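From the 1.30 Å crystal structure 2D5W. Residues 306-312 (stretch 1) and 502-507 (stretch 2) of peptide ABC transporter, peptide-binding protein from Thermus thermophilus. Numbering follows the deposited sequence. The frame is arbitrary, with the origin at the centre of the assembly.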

# COMPACT_ATOMS: atom_id res chain seq x y z
N ILE A 306 -10.46 10.32 0.30
CA ILE A 306 -10.16 11.34 -0.69
C ILE A 306 -9.08 12.25 -0.13
O ILE A 306 -9.31 12.98 0.85
N ASP A 307 -7.89 12.20 -0.71
CA ASP A 307 -6.83 13.09 -0.27
C ASP A 307 -7.10 14.46 -0.86
O ASP A 307 -7.77 14.60 -1.89
N ILE A 308 -6.59 15.48 -0.17
CA ILE A 308 -6.78 16.87 -0.53
C ILE A 308 -5.44 17.59 -0.58
O ILE A 308 -4.69 17.54 0.40
N ASN A 309 -5.14 18.24 -1.69
CA ASN A 309 -3.88 18.97 -1.80
C ASN A 309 -4.00 20.22 -0.92
O ASN A 309 -4.87 21.06 -1.15
N LYS A 310 -3.14 20.33 0.09
CA LYS A 310 -3.16 21.47 0.99
C LYS A 310 -1.89 22.30 0.90
O LYS A 310 -1.60 23.12 1.78
N PHE A 311 -1.12 22.10 -0.17
CA PHE A 311 0.13 22.84 -0.35
C PHE A 311 -0.16 24.27 -0.80
O PHE A 311 -0.62 24.50 -1.92
N GLU A 312 0.14 25.21 0.08
CA GLU A 312 -0.10 26.63 -0.18
C GLU A 312 0.71 27.24 -1.32
O GLU A 312 0.38 28.33 -1.79
N ASN A 502 2.87 11.53 3.35
CA ASN A 502 1.86 12.53 3.72
C ASN A 502 1.74 13.35 2.43
O ASN A 502 2.23 14.48 2.33
N ILE A 503 1.10 12.74 1.44
CA ILE A 503 0.97 13.31 0.11
C ILE A 503 0.16 14.58 -0.03
O ILE A 503 0.33 15.32 -1.00
N GLY A 504 -0.72 14.84 0.93
CA GLY A 504 -1.55 16.03 0.91
C GLY A 504 -0.96 17.22 1.64
O GLY A 504 -1.55 18.30 1.66
N GLY A 505 0.20 17.02 2.28
CA GLY A 505 0.88 18.10 2.97
C GLY A 505 0.30 18.65 4.27
O GLY A 505 0.37 19.86 4.51
N TRP A 506 -0.25 17.79 5.11
CA TRP A 506 -0.82 18.24 6.38
C TRP A 506 0.23 18.38 7.46
O TRP A 506 1.21 17.64 7.49
N ARG A 507 0.03 19.35 8.34
CA ARG A 507 0.92 19.54 9.48
C ARG A 507 0.13 19.93 10.71
O ARG A 507 -0.59 20.93 10.71

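A tight turn can be read by a neighbouring chain segment through a single carbonyl, provided that its glycines leave room, and this contact between residues far apart in sequence illustrates the principle. Asn502 to Gly505 form a type I turn, against which stretch 1 packs chiefly Asp307, Lys310 and Phe311. Asp307 points toward it with chi1 m; its CG lies 3.2 Å from CD1 of Ile503, itself p, p. Asp307 OD2 accepts from a water (2.9 Å) that in turn accepts from Gly504 N (2.9 Å). Ile308 (m, m) and Asn309 (t) turn away, though Asn309 OD1 receives Phe311 N at 2.8 Å, a hydrogen bond within stretch 1. Lys310 points toward the turn and, with rotamer m, t, m, m, curls back: NZ donates to Ile308 O (3.0 Å) and weakly to Gly504 O (3.1 Å), the same carbonyl that accepts from Lys310 N at 3.0 Å. Lys310 NZ also donates to a second water (2.8 Å), which donates to Asn502 OD1 (2.9 Å), while Lys310 CE packs 3.5 Å from Trp506 CB. Phe311 (m) starts sideways, but its ring reaches the turn: CZ lies 3.5 Å from Gly505 CA, which covers one face, and CE1 approaches Ile503 O edgewise at 3.4 Å. A CB on Gly504 would clash with Lys310 NZ and Ile308 O, and one on Gly505 with Phe311 CZ.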

# COMPACT_ATOMS: atom_id res chain seq x y z
CB ILE A 306 -11.39 12.19 -1.06
CG1 ILE A 306 -12.54 11.28 -1.51
CG2 ILE A 306 -11.03 13.17 -2.18
CD1 ILE A 306 -13.79 12.02 -1.96
CB ASP A 307 -5.47 12.55 -0.71
CG ASP A 307 -4.92 11.54 0.27
OD1 ASP A 307 -4.70 10.38 -0.13
OD2 ASP A 307 -4.72 11.91 1.45
CB ILE A 308 -7.66 17.58 0.52
CG1 ILE A 308 -8.99 16.85 0.70
CG2 ILE A 308 -7.86 19.04 0.14
CD1 ILE A 308 -9.91 16.92 -0.50
CB ASN A 309 -3.64 19.39 -3.25
CG ASN A 309 -2.28 20.03 -3.44
OD1 ASN A 309 -1.73 20.63 -2.52
ND2 ASN A 309 -1.73 19.91 -4.64
CB LYS A 310 -3.37 20.99 2.43
CG LYS A 310 -4.69 20.25 2.63
CD LYS A 310 -4.79 19.62 4.02
CE LYS A 310 -3.77 18.49 4.21
NZ LYS A 310 -4.00 17.35 3.27
CB PHE A 311 1.03 22.16 -1.38
CG PHE A 311 1.64 20.88 -0.89
CD1 PHE A 311 1.04 19.65 -1.17
CD2 PHE A 311 2.80 20.90 -0.14
CE1 PHE A 311 1.60 18.47 -0.70
CE2 PHE A 311 3.37 19.72 0.34
CZ PHE A 311 2.76 18.50 0.05
CB GLU A 312 0.11 27.41 1.12
CG GLU A 312 -0.97 27.15 2.16
CD GLU A 312 -0.57 27.55 3.56
OE1 GLU A 312 -0.11 28.70 3.75
OE2 GLU A 312 -0.73 26.72 4.48
CB ASN A 502 2.37 13.41 4.87
CG ASN A 502 1.34 14.41 5.36
OD1 ASN A 502 0.39 14.76 4.65
ND2 ASN A 502 1.54 14.91 6.57
CB ILE A 503 0.45 12.23 -0.89
CG1 ILE A 503 -0.93 11.72 -0.45
CG2 ILE A 503 1.44 11.06 -0.95
CD1 ILE A 503 -2.06 12.70 -0.61
CB TRP A 506 -1.87 17.24 6.86
CG TRP A 506 -2.69 17.72 8.04
CD1 TRP A 506 -3.42 18.88 8.12
CD2 TRP A 506 -2.95 17.01 9.26
NE1 TRP A 506 -4.12 18.92 9.30
CE2 TRP A 506 -3.85 17.79 10.02
CE3 TRP A 506 -2.51 15.78 9.77
CZ2 TRP A 506 -4.32 17.38 11.27
CZ3 TRP A 506 -2.98 15.38 11.02
CH2 TRP A 506 -3.87 16.18 11.76
CB ARG A 507 1.99 20.60 9.21
CG ARG A 507 2.83 20.86 10.46
CD ARG A 507 4.04 21.75 10.23
NE ARG A 507 4.78 21.94 11.47
CZ ARG A 507 5.96 22.55 11.56
NH1 ARG A 507 6.55 22.67 12.74
NH2 ARG A 507 6.54 23.03 10.47
O HOH W 1 -2.25 12.93 2.52
O HOH W 2 -2.43 15.16 4.13